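Local coordinates for protein ORF 37 (Human herpesvirus 8 type M, PDB 3POV) that processes viral DNA as a magnesium-binding nuclease, with endonuclease and exonuclease activity on double- and single-stranded substrates, at residues F251-A256 and T408-K413; A265-L270 and K280-S285; P274-L279 and K364-V369; Y345-P350 and E434-L439. All blocks are in the same frame, centred on the assembly; numbering follows the deposited sequence.

Contact 1 of 4, residues F251-A256 and T408-K413; sequences FKYTFA and TGFFRK. With nucleotides of chain B.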
# COMPACT_ATOMS: atom_id res chain seq x y z
N PHE A 251 1.91 -10.37 14.84
CA PHE A 251 2.53 -11.62 15.27
C PHE A 251 2.89 -11.66 16.76
O PHE A 251 3.16 -12.72 17.31
CB PHE A 251 3.77 -11.91 14.42
CG PHE A 251 3.47 -12.10 12.97
CD1 PHE A 251 3.02 -13.32 12.50
CD2 PHE A 251 3.62 -11.04 12.07
CE1 PHE A 251 2.72 -13.49 11.15
CE2 PHE A 251 3.32 -11.21 10.73
CZ PHE A 251 2.87 -12.43 10.27
N LYS A 252 2.90 -10.49 17.40
CA LYS A 252 3.27 -10.35 18.81
C LYS A 252 2.37 -11.12 19.77
O LYS A 252 2.61 -11.13 20.97
CB LYS A 252 3.20 -8.89 19.23
CG LYS A 252 4.24 -7.99 18.65
CD LYS A 252 4.01 -6.57 19.13
CE LYS A 252 2.57 -6.13 18.88
NZ LYS A 252 2.39 -4.68 19.16
N TYR A 253 1.29 -11.69 19.26
CA TYR A 253 0.30 -12.36 20.09
C TYR A 253 0.30 -13.85 19.81
O TYR A 253 -0.67 -14.56 20.08
CB TYR A 253 -1.09 -11.75 19.90
CG TYR A 253 -1.24 -10.37 20.51
CD1 TYR A 253 -1.60 -10.22 21.85
CD2 TYR A 253 -1.02 -9.22 19.76
CE1 TYR A 253 -1.73 -8.96 22.42
CE2 TYR A 253 -1.15 -7.96 20.32
CZ TYR A 253 -1.50 -7.84 21.64
OH TYR A 253 -1.63 -6.58 22.19
N THR A 254 1.40 -14.32 19.23
CA THR A 254 1.63 -15.75 19.08
C THR A 254 1.80 -16.37 20.46
O THR A 254 2.37 -15.75 21.36
CB THR A 254 2.89 -16.02 18.25
OG1 THR A 254 2.97 -17.41 17.94
CG2 THR A 254 4.13 -15.58 19.01
N PHE A 255 1.28 -17.57 20.64
CA PHE A 255 1.36 -18.26 21.92
C PHE A 255 1.39 -19.76 21.70
O PHE A 255 0.76 -20.29 20.78
CB PHE A 255 0.16 -17.89 22.79
CG PHE A 255 -1.16 -18.23 22.15
CD1 PHE A 255 -1.68 -19.51 22.25
CD2 PHE A 255 -1.86 -17.27 21.44
CE1 PHE A 255 -2.89 -19.83 21.66
CE2 PHE A 255 -3.07 -17.58 20.85
CZ PHE A 255 -3.58 -18.86 20.95
N ALA A 256 2.15 -20.46 22.54
CA ALA A 256 2.09 -21.91 22.59
C ALA A 256 0.89 -22.30 23.44
O ALA A 256 0.60 -21.64 24.43
CB ALA A 256 3.38 -22.48 23.17
N THR A 408 -6.67 -6.63 9.74
CA THR A 408 -5.47 -7.18 10.36
C THR A 408 -5.70 -8.58 10.92
O THR A 408 -6.64 -8.81 11.70
CB THR A 408 -4.94 -6.28 11.47
OG1 THR A 408 -4.71 -4.97 10.94
CG2 THR A 408 -3.64 -6.83 12.04
N GLY A 409 -4.85 -9.51 10.52
CA GLY A 409 -4.91 -10.86 11.04
C GLY A 409 -3.90 -11.02 12.15
O GLY A 409 -2.76 -10.57 12.03
N PHE A 410 -4.33 -11.66 13.24
CA PHE A 410 -3.43 -12.03 14.33
C PHE A 410 -3.07 -13.51 14.22
O PHE A 410 -3.95 -14.37 14.17
CB PHE A 410 -4.06 -11.71 15.69
CG PHE A 410 -4.22 -10.23 15.93
CD1 PHE A 410 -3.36 -9.56 16.78
CD2 PHE A 410 -5.21 -9.51 15.29
CE1 PHE A 410 -3.49 -8.19 16.99
CE2 PHE A 410 -5.35 -8.14 15.50
CZ PHE A 410 -4.49 -7.48 16.35
N PHE A 411 -1.78 -13.80 14.16
CA PHE A 411 -1.29 -15.16 13.90
C PHE A 411 -0.57 -15.77 15.10
O PHE A 411 -0.07 -15.05 15.96
CB PHE A 411 -0.34 -15.14 12.70
CG PHE A 411 -1.01 -14.88 11.39
CD1 PHE A 411 -1.37 -15.93 10.55
CD2 PHE A 411 -1.28 -13.57 10.97
CE1 PHE A 411 -1.99 -15.69 9.34
CE2 PHE A 411 -1.90 -13.33 9.76
CZ PHE A 411 -2.25 -14.39 8.94
N ARG A 412 -0.53 -17.10 15.15
CA ARG A 412 0.29 -17.83 16.13
C ARG A 412 1.04 -18.95 15.42
O ARG A 412 0.57 -19.47 14.40
CB ARG A 412 -0.55 -18.40 17.28
CG ARG A 412 -1.52 -19.51 16.86
CD ARG A 412 -2.26 -20.14 18.05
NE ARG A 412 -3.30 -21.08 17.62
CZ ARG A 412 -3.07 -22.35 17.30
NH1 ARG A 412 -1.84 -22.85 17.38
NH2 ARG A 412 -4.07 -23.13 16.91
N LYS A 413 2.20 -19.33 15.94
CA LYS A 413 2.95 -20.43 15.36
C LYS A 413 2.18 -21.73 15.55
O LYS A 413 1.52 -21.91 16.57
CB LYS A 413 4.34 -20.55 16.00
CG LYS A 413 5.20 -19.31 15.83
CD LYS A 413 6.60 -19.53 16.39
CE LYS A 413 7.45 -18.28 16.24
NZ LYS A 413 6.90 -17.15 17.03
P DG B 3 4.24 -7.26 15.19
OP1 DG B 3 3.14 -8.09 15.70
OP2 DG B 3 4.22 -5.80 15.41
O5' DG B 3 5.63 -7.78 15.77
C5' DG B 3 6.01 -9.13 15.63
C4' DG B 3 7.36 -9.27 16.30
O4' DG B 3 8.34 -8.62 15.46
C3' DG B 3 7.46 -8.61 17.67
O3' DG B 3 7.80 -9.58 18.66
C2' DG B 3 8.54 -7.55 17.53
C1' DG B 3 9.29 -8.00 16.28
N9 DG B 3 9.83 -6.91 15.49
C8 DG B 3 9.14 -5.82 15.01
N7 DG B 3 9.88 -5.01 14.31
C5 DG B 3 11.13 -5.61 14.31
C6 DG B 3 12.34 -5.19 13.71
O6 DG B 3 12.54 -4.17 13.03
N1 DG B 3 13.38 -6.08 13.96
C2 DG B 3 13.26 -7.24 14.70
N2 DG B 3 14.37 -7.98 14.83
N3 DG B 3 12.13 -7.64 15.27
C4 DG B 3 11.12 -6.78 15.03
P DG B 2 4.60 -4.23 9.07
OP1 DG B 2 3.17 -4.03 8.73
OP2 DG B 2 5.48 -3.08 9.33
O5' DG B 2 4.69 -5.20 10.34
C5' DG B 2 4.20 -6.53 10.25
C4' DG B 2 4.89 -7.36 11.31
O4' DG B 2 6.27 -7.55 10.92
C3' DG B 2 4.90 -6.71 12.69
O3' DG B 2 4.36 -7.63 13.64
C2' DG B 2 6.36 -6.37 12.96
C1' DG B 2 7.12 -7.27 12.01
N9 DG B 2 8.34 -6.67 11.47
C8 DG B 2 8.44 -5.50 10.76
N7 DG B 2 9.66 -5.21 10.40
C5 DG B 2 10.41 -6.27 10.90
C6 DG B 2 11.80 -6.50 10.82
O6 DG B 2 12.67 -5.79 10.28
N1 DG B 2 12.16 -7.68 11.47
C2 DG B 2 11.29 -8.53 12.10
N2 DG B 2 11.82 -9.62 12.66
N3 DG B 2 9.98 -8.32 12.18
C4 DG B 2 9.62 -7.17 11.56
O HOH W 1 -0.12 -12.57 16.90
O HOH W 2 -2.56 -14.90 17.84
O HOH W 3 0.31 -21.95 18.69
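Just beyond the metal-binding strand 243-250 of this PD-(D/E)XK-type nuclease, a type I beta turn from F251 to T254 meets the end of strand 403-412 across F251-F411, Y253-F410 and T254-K413. The F251 and F411 rings lie side by side, planes 25° apart but slid until they barely overlap, and F251 CE1 rests on F411 CB at 3.8 Å. Y253 touches F410 obliquely, CD2 to CD1 at 3.8 Å, while its hydroxyl hydrogen-bonds to the backbone O of F283. The turn also faces the DNA: the backbone N of F251 and of K252 both donate to OP1 of nucleotide DG3 of chain B, at 2.7 and 3.0 Å, so one phosphate oxygen is gripped twice; the F251 side chain lies about 6 Å from a bound magnesium ion. T254 OG1, anti to its own N (chi1 -171°), accepts from K413 N at 2.9 Å with an N-H...O angle of 159°. R412 passes its CD over one face of the F255 ring, 3.4 Å from CZ, before its guanidinium pairs with D418. A water that accepts from Y253 N lies within bonding distance of F411 O; another joins F255 O and R412 NH1.

Contact 2 of 4, residues A265-L270 and K280-S285; sequences AAYQRL and KDFFYS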
# COMPACT_ATOMS: atom_id res chain seq x y z
N ALA A 265 -3.78 -18.18 28.02
CA ALA A 265 -4.86 -18.13 29.00
C ALA A 265 -5.87 -17.03 28.65
O ALA A 265 -7.07 -17.28 28.60
CB ALA A 265 -4.31 -17.93 30.40
N ALA A 266 -5.37 -15.82 28.42
CA ALA A 266 -6.22 -14.71 28.01
C ALA A 266 -6.95 -15.04 26.72
O ALA A 266 -8.07 -14.60 26.49
CB ALA A 266 -5.41 -13.43 27.84
N TYR A 267 -6.30 -15.83 25.87
CA TYR A 267 -6.90 -16.25 24.61
C TYR A 267 -8.07 -17.21 24.84
O TYR A 267 -9.13 -17.08 24.22
CB TYR A 267 -5.86 -16.90 23.70
CG TYR A 267 -6.47 -17.63 22.53
CD1 TYR A 267 -7.06 -16.94 21.48
CD2 TYR A 267 -6.45 -19.02 22.48
CE1 TYR A 267 -7.62 -17.61 20.41
CE2 TYR A 267 -7.01 -19.70 21.41
CZ TYR A 267 -7.59 -19.00 20.38
OH TYR A 267 -8.14 -19.68 19.32
N GLN A 268 -7.89 -18.17 25.74
CA GLN A 268 -8.96 -19.10 26.09
C GLN A 268 -10.21 -18.37 26.58
O GLN A 268 -11.33 -18.73 26.22
CB GLN A 268 -8.48 -20.12 27.13
CG GLN A 268 -7.54 -21.17 26.55
CD GLN A 268 -7.04 -22.15 27.59
OE1 GLN A 268 -6.36 -21.77 28.55
NE2 GLN A 268 -7.36 -23.43 27.41
N ARG A 269 -10.02 -17.35 27.40
CA ARG A 269 -11.15 -16.57 27.91
C ARG A 269 -11.84 -15.82 26.78
O ARG A 269 -13.07 -15.76 26.72
CB ARG A 269 -10.71 -15.61 29.01
CG ARG A 269 -10.42 -16.29 30.34
CD ARG A 269 -10.11 -15.29 31.44
NE ARG A 269 -8.83 -14.62 31.23
CZ ARG A 269 -7.65 -15.17 31.48
NH1 ARG A 269 -6.53 -14.48 31.26
NH2 ARG A 269 -7.58 -16.41 31.94
N LEU A 270 -11.04 -15.26 25.88
CA LEU A 270 -11.58 -14.56 24.72
C LEU A 270 -12.30 -15.54 23.80
O LEU A 270 -13.31 -15.22 23.20
CB LEU A 270 -10.45 -13.86 23.96
CG LEU A 270 -10.82 -13.21 22.63
CD1 LEU A 270 -11.96 -12.21 22.82
CD2 LEU A 270 -9.61 -12.54 22.00
N LYS A 280 -9.82 -7.00 25.84
CA LYS A 280 -8.90 -6.13 26.56
C LYS A 280 -7.81 -6.95 27.25
O LYS A 280 -6.62 -6.72 27.04
CB LYS A 280 -9.66 -5.31 27.60
CG LYS A 280 -8.79 -4.41 28.45
CD LYS A 280 -9.63 -3.65 29.46
CE LYS A 280 -8.77 -2.72 30.31
NZ LYS A 280 -9.57 -1.99 31.33
N ASP A 281 -8.23 -7.90 28.08
CA ASP A 281 -7.29 -8.77 28.79
C ASP A 281 -6.29 -9.39 27.82
O ASP A 281 -5.09 -9.40 28.08
CB ASP A 281 -8.04 -9.86 29.55
CG ASP A 281 -8.80 -9.32 30.74
OD1 ASP A 281 -8.80 -8.09 30.95
OD2 ASP A 281 -9.41 -10.13 31.48
N PHE A 282 -6.80 -9.90 26.71
CA PHE A 282 -5.96 -10.48 25.67
C PHE A 282 -4.92 -9.48 25.15
O PHE A 282 -3.73 -9.76 25.12
CB PHE A 282 -6.83 -11.01 24.52
CG PHE A 282 -6.05 -11.72 23.44
CD1 PHE A 282 -5.54 -12.99 23.66
CD2 PHE A 282 -5.85 -11.12 22.21
CE1 PHE A 282 -4.84 -13.65 22.67
CE2 PHE A 282 -5.15 -11.77 21.21
CZ PHE A 282 -4.64 -13.03 21.44
N PHE A 283 -5.39 -8.30 24.74
CA PHE A 283 -4.50 -7.27 24.21
C PHE A 283 -3.39 -6.88 25.18
O PHE A 283 -2.27 -6.56 24.76
CB PHE A 283 -5.30 -6.02 23.82
CG PHE A 283 -5.88 -6.09 22.44
CD1 PHE A 283 -5.13 -6.57 21.38
CD2 PHE A 283 -7.17 -5.65 22.19
CE1 PHE A 283 -5.65 -6.63 20.10
CE2 PHE A 283 -7.69 -5.70 20.91
CZ PHE A 283 -6.93 -6.19 19.87
N TYR A 284 -3.69 -6.90 26.47
CA TYR A 284 -2.74 -6.44 27.48
C TYR A 284 -1.92 -7.58 28.10
O TYR A 284 -1.19 -7.37 29.07
CB TYR A 284 -3.46 -5.66 28.57
CG TYR A 284 -3.99 -4.32 28.10
CD1 TYR A 284 -3.21 -3.47 27.33
CD2 TYR A 284 -5.27 -3.90 28.44
CE1 TYR A 284 -3.68 -2.25 26.90
CE2 TYR A 284 -5.75 -2.68 28.02
CZ TYR A 284 -4.95 -1.85 27.25
OH TYR A 284 -5.42 -0.63 26.82
N SER A 285 -2.03 -8.77 27.52
CA SER A 285 -1.28 -9.92 27.99
C SER A 285 0.18 -9.86 27.55
O SER A 285 0.98 -10.72 27.91
CB SER A 285 -1.93 -11.22 27.49
OG SER A 285 -1.78 -11.37 26.09
O HOH W 4 -10.44 -12.31 30.63
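F282 drives its ring against A266, Y267 and L270, forming the tight half of a helix-helix contact between 265-270 and 280-283, consecutive helices joined by a short connection. With chi1 at -176°, F282 CG lies opposite the backbone N, and the ring reaches across to the first helix. There L270 CD2 sits over one face, 3.9 Å from F282 CG, in a CH-pi contact 27° off the ring normal. At the other end of the ring, CE1 packs on Y267 CB at 3.6 Å, and the two aromatic side chains run alongside each other in the same direction. The small methyl of A266 allows the backbones to come close: its CB is 3.7 Å from F282 CA, and the two CA atoms are 4.8 Å apart. S285 CB adds a more distant touch on A266 CB, while its OG donates to F282 O at 2.7 Å, a carbonyl that also takes the S285 N-H just after the helix.

The charged side is looser. R269 NE and D281 OD2 remain 4.5 Å apart, too far for a salt bridge, and a water bridges the two charged groups, accepting from NE and donating to OD2.

The buried side of the pair turns to the central sheet and the loop that leads into helix 262-272: F282 packs on L438 of strand 435-443 and meets the ring of Y253, Y267 meets F255, and F283 lies against I440 of the same strand.

Contact 3 of 4, residues P274-L279 and K364-V369; sequences PGKLAL and KANLFV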
# COMPACT_ATOMS: atom_id res chain seq x y z
N PRO A 274 -16.35 -14.30 23.93
CA PRO A 274 -16.00 -13.24 22.97
C PRO A 274 -16.64 -11.90 23.32
O PRO A 274 -17.86 -11.79 23.34
CB PRO A 274 -16.59 -13.77 21.66
CG PRO A 274 -16.67 -15.24 21.84
CD PRO A 274 -17.01 -15.44 23.28
N GLY A 275 -15.81 -10.90 23.59
CA GLY A 275 -16.32 -9.59 23.97
C GLY A 275 -15.23 -8.60 24.32
O GLY A 275 -14.06 -8.96 24.46
N LYS A 276 -15.62 -7.34 24.49
CA LYS A 276 -14.68 -6.27 24.75
C LYS A 276 -13.80 -6.54 25.97
O LYS A 276 -12.58 -6.34 25.91
CB LYS A 276 -15.42 -4.95 24.93
CG LYS A 276 -15.95 -4.38 23.63
CD LYS A 276 -16.92 -3.24 23.89
CE LYS A 276 -16.29 -2.18 24.78
NZ LYS A 276 -17.27 -1.10 25.09
N LEU A 277 -14.41 -6.99 27.06
CA LEU A 277 -13.69 -7.21 28.30
C LEU A 277 -12.60 -8.27 28.18
O LEU A 277 -11.49 -8.09 28.68
CB LEU A 277 -14.66 -7.59 29.43
CG LEU A 277 -14.02 -7.93 30.78
CD1 LEU A 277 -13.17 -6.78 31.29
CD2 LEU A 277 -15.10 -8.30 31.78
N ALA A 278 -12.92 -9.39 27.52
CA ALA A 278 -11.95 -10.46 27.32
C ALA A 278 -10.96 -10.09 26.22
O ALA A 278 -9.84 -10.60 26.19
CB ALA A 278 -12.66 -11.76 26.99
N LEU A 279 -11.38 -9.20 25.32
CA LEU A 279 -10.49 -8.72 24.27
C LEU A 279 -9.41 -7.84 24.89
O LEU A 279 -8.23 -7.93 24.52
CB LEU A 279 -11.27 -7.92 23.23
CG LEU A 279 -10.81 -8.06 21.77
CD1 LEU A 279 -11.04 -6.77 21.01
CD2 LEU A 279 -9.35 -8.49 21.69
N LYS A 364 -18.58 -6.01 17.83
CA LYS A 364 -18.02 -4.70 17.60
C LYS A 364 -17.20 -4.26 18.81
O LYS A 364 -17.38 -4.77 19.92
CB LYS A 364 -19.14 -3.70 17.31
CG LYS A 364 -20.08 -4.14 16.20
CD LYS A 364 -20.71 -2.96 15.49
CE LYS A 364 -19.78 -2.38 14.43
NZ LYS A 364 -19.88 -3.10 13.13
N ALA A 365 -16.27 -3.33 18.58
CA ALA A 365 -15.46 -2.79 19.66
C ALA A 365 -15.12 -1.33 19.38
O ALA A 365 -14.77 -0.97 18.26
CB ALA A 365 -14.19 -3.62 19.84
N ASN A 366 -15.22 -0.50 20.41
CA ASN A 366 -14.79 0.89 20.32
C ASN A 366 -13.27 1.00 20.30
O ASN A 366 -12.65 1.56 21.21
CB ASN A 366 -15.39 1.72 21.46
CG ASN A 366 -15.10 1.14 22.83
OD1 ASN A 366 -14.80 -0.05 22.96
ND2 ASN A 366 -15.21 1.97 23.86
N LEU A 367 -12.68 0.44 19.26
CA LEU A 367 -11.26 0.61 18.97
C LEU A 367 -11.14 1.28 17.61
O LEU A 367 -11.86 0.93 16.68
CB LEU A 367 -10.53 -0.73 18.99
CG LEU A 367 -10.51 -1.44 20.36
CD1 LEU A 367 -9.85 -2.81 20.28
CD2 LEU A 367 -9.82 -0.56 21.39
N PHE A 368 -10.24 2.25 17.49
CA PHE A 368 -10.15 3.02 16.27
C PHE A 368 -8.73 3.05 15.72
O PHE A 368 -7.77 2.77 16.44
CB PHE A 368 -10.67 4.45 16.49
CG PHE A 368 -12.05 4.50 17.09
CD1 PHE A 368 -13.17 4.24 16.31
CD2 PHE A 368 -12.23 4.80 18.43
CE1 PHE A 368 -14.44 4.27 16.87
CE2 PHE A 368 -13.50 4.85 18.99
CZ PHE A 368 -14.60 4.58 18.20
N VAL A 369 -8.60 3.38 14.44
CA VAL A 369 -7.30 3.54 13.81
C VAL A 369 -6.54 4.69 14.47
O VAL A 369 -7.09 5.77 14.68
CB VAL A 369 -7.40 3.79 12.28
CG1 VAL A 369 -8.29 4.99 11.98
CG2 VAL A 369 -6.02 3.98 11.68
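The first turn of helix 276-283 approaches the strand 359-369 where that strand is interrupted, the nearest CA atoms, those of K276 and A365, being 6.2 Å apart. The interruption is an inverse gamma turn centred on N366, its L367 N to A365 O bond weak at 2.7 Å, and G275 stands at the N-cap of the helix. This is a helix resting on the central mixed sheet of the nuclease fold, away from the metal site, and no hydrogen bond passes directly between the two segments.

K276 reaches toward the strand with its aliphatic chain: CG approaches A365 CB at 4.2 Å and, similarly loosely, K364 O. A bend at chi3 (54°) then turns the chain to N366, which it meets at about a right angle. K276 CE comes 3.2 Å from N366 OD1, whereas NZ, at 3.4 Å from the same oxygen, has too poor an angle to bond. Both polar ends are instead held by E312 and W313: K276 NZ forms a salt bridge with E312, N366 ND2 donates to that same carboxylate, and N366 OD1 accepts from the indole of W313. E312 thereby ties together helix and strand break through a shared acceptor.

Deeper in, the contact is apolar. L279 also packs on F363 and V344 of the sheet, and its side chain crosses that of L367 obliquely, with CD1 meeting CD1 at 4.2 Å.

Contact 4 of 4, residues Y345-P350 and E434-L439; sequences YVLTDP and EIPTLL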
# COMPACT_ATOMS: atom_id res chain seq x y z
N TYR A 345 -13.34 -10.36 14.80
CA TYR A 345 -13.70 -11.74 14.47
C TYR A 345 -12.80 -12.74 15.17
O TYR A 345 -11.61 -12.85 14.87
CB TYR A 345 -13.63 -11.97 12.96
CG TYR A 345 -14.53 -11.07 12.16
CD1 TYR A 345 -15.81 -11.49 11.79
CD2 TYR A 345 -14.12 -9.81 11.78
CE1 TYR A 345 -16.64 -10.66 11.06
CE2 TYR A 345 -14.94 -8.98 11.05
CZ TYR A 345 -16.20 -9.41 10.69
OH TYR A 345 -17.01 -8.57 9.96
N VAL A 346 -13.37 -13.47 16.12
CA VAL A 346 -12.68 -14.59 16.74
C VAL A 346 -12.81 -15.79 15.82
O VAL A 346 -13.92 -16.21 15.49
CB VAL A 346 -13.27 -14.93 18.13
CG1 VAL A 346 -12.66 -16.21 18.68
CG2 VAL A 346 -13.07 -13.77 19.10
N LEU A 347 -11.68 -16.34 15.39
CA LEU A 347 -11.69 -17.47 14.48
C LEU A 347 -11.68 -18.79 15.24
O LEU A 347 -11.07 -18.89 16.31
CB LEU A 347 -10.50 -17.41 13.53
CG LEU A 347 -10.37 -16.10 12.73
CD1 LEU A 347 -9.11 -16.10 11.89
CD2 LEU A 347 -11.59 -15.89 11.87
N THR A 348 -12.36 -19.80 14.71
CA THR A 348 -12.32 -21.12 15.31
C THR A 348 -10.91 -21.70 15.24
O THR A 348 -10.24 -21.62 14.21
CB THR A 348 -13.31 -22.12 14.65
OG1 THR A 348 -12.86 -22.45 13.32
CG2 THR A 348 -14.71 -21.54 14.58
N ASP A 349 -10.47 -22.26 16.36
CA ASP A 349 -9.23 -23.03 16.41
C ASP A 349 -9.42 -24.31 15.61
O ASP A 349 -10.36 -25.07 15.87
CB ASP A 349 -8.90 -23.36 17.87
CG ASP A 349 -7.56 -24.03 18.03
OD1 ASP A 349 -7.16 -24.79 17.13
OD2 ASP A 349 -6.90 -23.78 19.06
N PRO A 350 -8.55 -24.55 14.62
CA PRO A 350 -8.66 -25.69 13.71
C PRO A 350 -8.38 -27.02 14.40
O PRO A 350 -8.73 -28.08 13.88
CB PRO A 350 -7.57 -25.40 12.66
CG PRO A 350 -6.59 -24.53 13.36
CD PRO A 350 -7.41 -23.68 14.29
N GLU A 434 1.60 -19.59 9.28
CA GLU A 434 1.10 -19.55 10.65
C GLU A 434 -0.42 -19.61 10.70
O GLU A 434 -1.09 -19.53 9.68
CB GLU A 434 1.62 -18.32 11.39
CG GLU A 434 3.14 -18.26 11.45
CD GLU A 434 3.65 -17.24 12.44
OE1 GLU A 434 4.81 -16.80 12.29
OE2 GLU A 434 2.89 -16.87 13.36
N ILE A 435 -0.95 -19.78 11.91
CA ILE A 435 -2.39 -19.94 12.09
C ILE A 435 -3.02 -18.65 12.57
O ILE A 435 -2.56 -18.04 13.54
CB ILE A 435 -2.71 -21.09 13.08
CG1 ILE A 435 -2.26 -22.44 12.49
CG2 ILE A 435 -4.19 -21.12 13.42
CD1 ILE A 435 -2.52 -23.60 13.39
N PRO A 436 -4.08 -18.21 11.87
CA PRO A 436 -4.82 -17.01 12.23
C PRO A 436 -5.78 -17.27 13.38
O PRO A 436 -6.57 -18.21 13.32
CB PRO A 436 -5.59 -16.69 10.95
CG PRO A 436 -5.83 -18.02 10.33
CD PRO A 436 -4.60 -18.83 10.64
N THR A 437 -5.72 -16.43 14.41
CA THR A 437 -6.56 -16.58 15.59
C THR A 437 -7.62 -15.48 15.63
O THR A 437 -8.76 -15.72 16.04
CB THR A 437 -5.71 -16.54 16.88
OG1 THR A 437 -5.13 -15.24 17.03
CG2 THR A 437 -4.60 -17.59 16.82
N LEU A 438 -7.24 -14.28 15.21
CA LEU A 438 -8.12 -13.12 15.23
C LEU A 438 -8.12 -12.37 13.90
O LEU A 438 -7.11 -12.34 13.20
CB LEU A 438 -7.67 -12.14 16.32
CG LEU A 438 -8.35 -12.08 17.68
CD1 LEU A 438 -7.87 -10.83 18.39
CD2 LEU A 438 -9.87 -12.06 17.54
N LEU A 439 -9.25 -11.75 13.58
CA LEU A 439 -9.34 -10.87 12.42
C LEU A 439 -10.09 -9.59 12.82
O LEU A 439 -11.28 -9.63 13.11
CB LEU A 439 -10.05 -11.57 11.26
CG LEU A 439 -10.01 -10.92 9.86
CD1 LEU A 439 -11.28 -10.14 9.55
CD2 LEU A 439 -8.77 -10.05 9.65
O HOH W 5 -7.71 -20.55 14.65
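Y345 pairs with L439 in an antiparallel register of the central sheet, where strands 342-347 and 435-443 are neighbours, their segments 345-347 and 435-439 at 163°. They exchange two backbone hydrogen bonds: Y345 N donates to L439 O at 2.8 Å, and L439 N returns to Y345 O at 2.9 Å. V346 and L438 form the following non-hydrogen-bonded pair. A classic beta bulge interrupts the other edge of strand 435-443, where T437 and L438 both face F410; on the edge toward 345-347, L347 N still donates to T437 O at 3.1 Å.

The L347 side chain can be followed outward. CB lies 3.5 Å from T437 O, the oxygen that its own backbone N-H uses. CG, set anti to the carbonyl carbon (chi1 -55°), remains near that oxygen. At the tip CD1 meets P436, 3.6 Å from its O and 3.7 Å from its CB, the two side chains crossing at about a right angle; helix 181-197 approaches through L192 on L347 and V188 on P436.

Y345 and L439 point the same way, and the Y345 ring presents its edge to the L439 carbonyl. Beyond the strand P350 CG touches I435 loosely. T348 and P436 are joined by a water, which donates to T348 O at 2.8 Å and to P436 O at 2.9 Å.

The four contacts gather on one side of the chain's centre. Contacts 1, 3 and 4 use strands of the central mixed sheet, and contact 2 packs helices against it. Contacts 1 and 4, centres 9 Å apart, share its neighbouring strands 403-412 and 435-443, hydrogen-bonded through F410 O and T437 N. Contact 2 joins helices 262-272 and 276-283; the first turn of helix 276-283 makes contact 3. The centres of contacts 2 and 3 are 11 Å apart, and contact 3 reaches strand 359-369, next to strand 342-347 of contact 4. Along the chain, contacts 2 and 3 both fall within the span bridged by contact 1, and contact 4 alternates with contact 1. The helical pair thus backs the sheet and the DNA-binding turn.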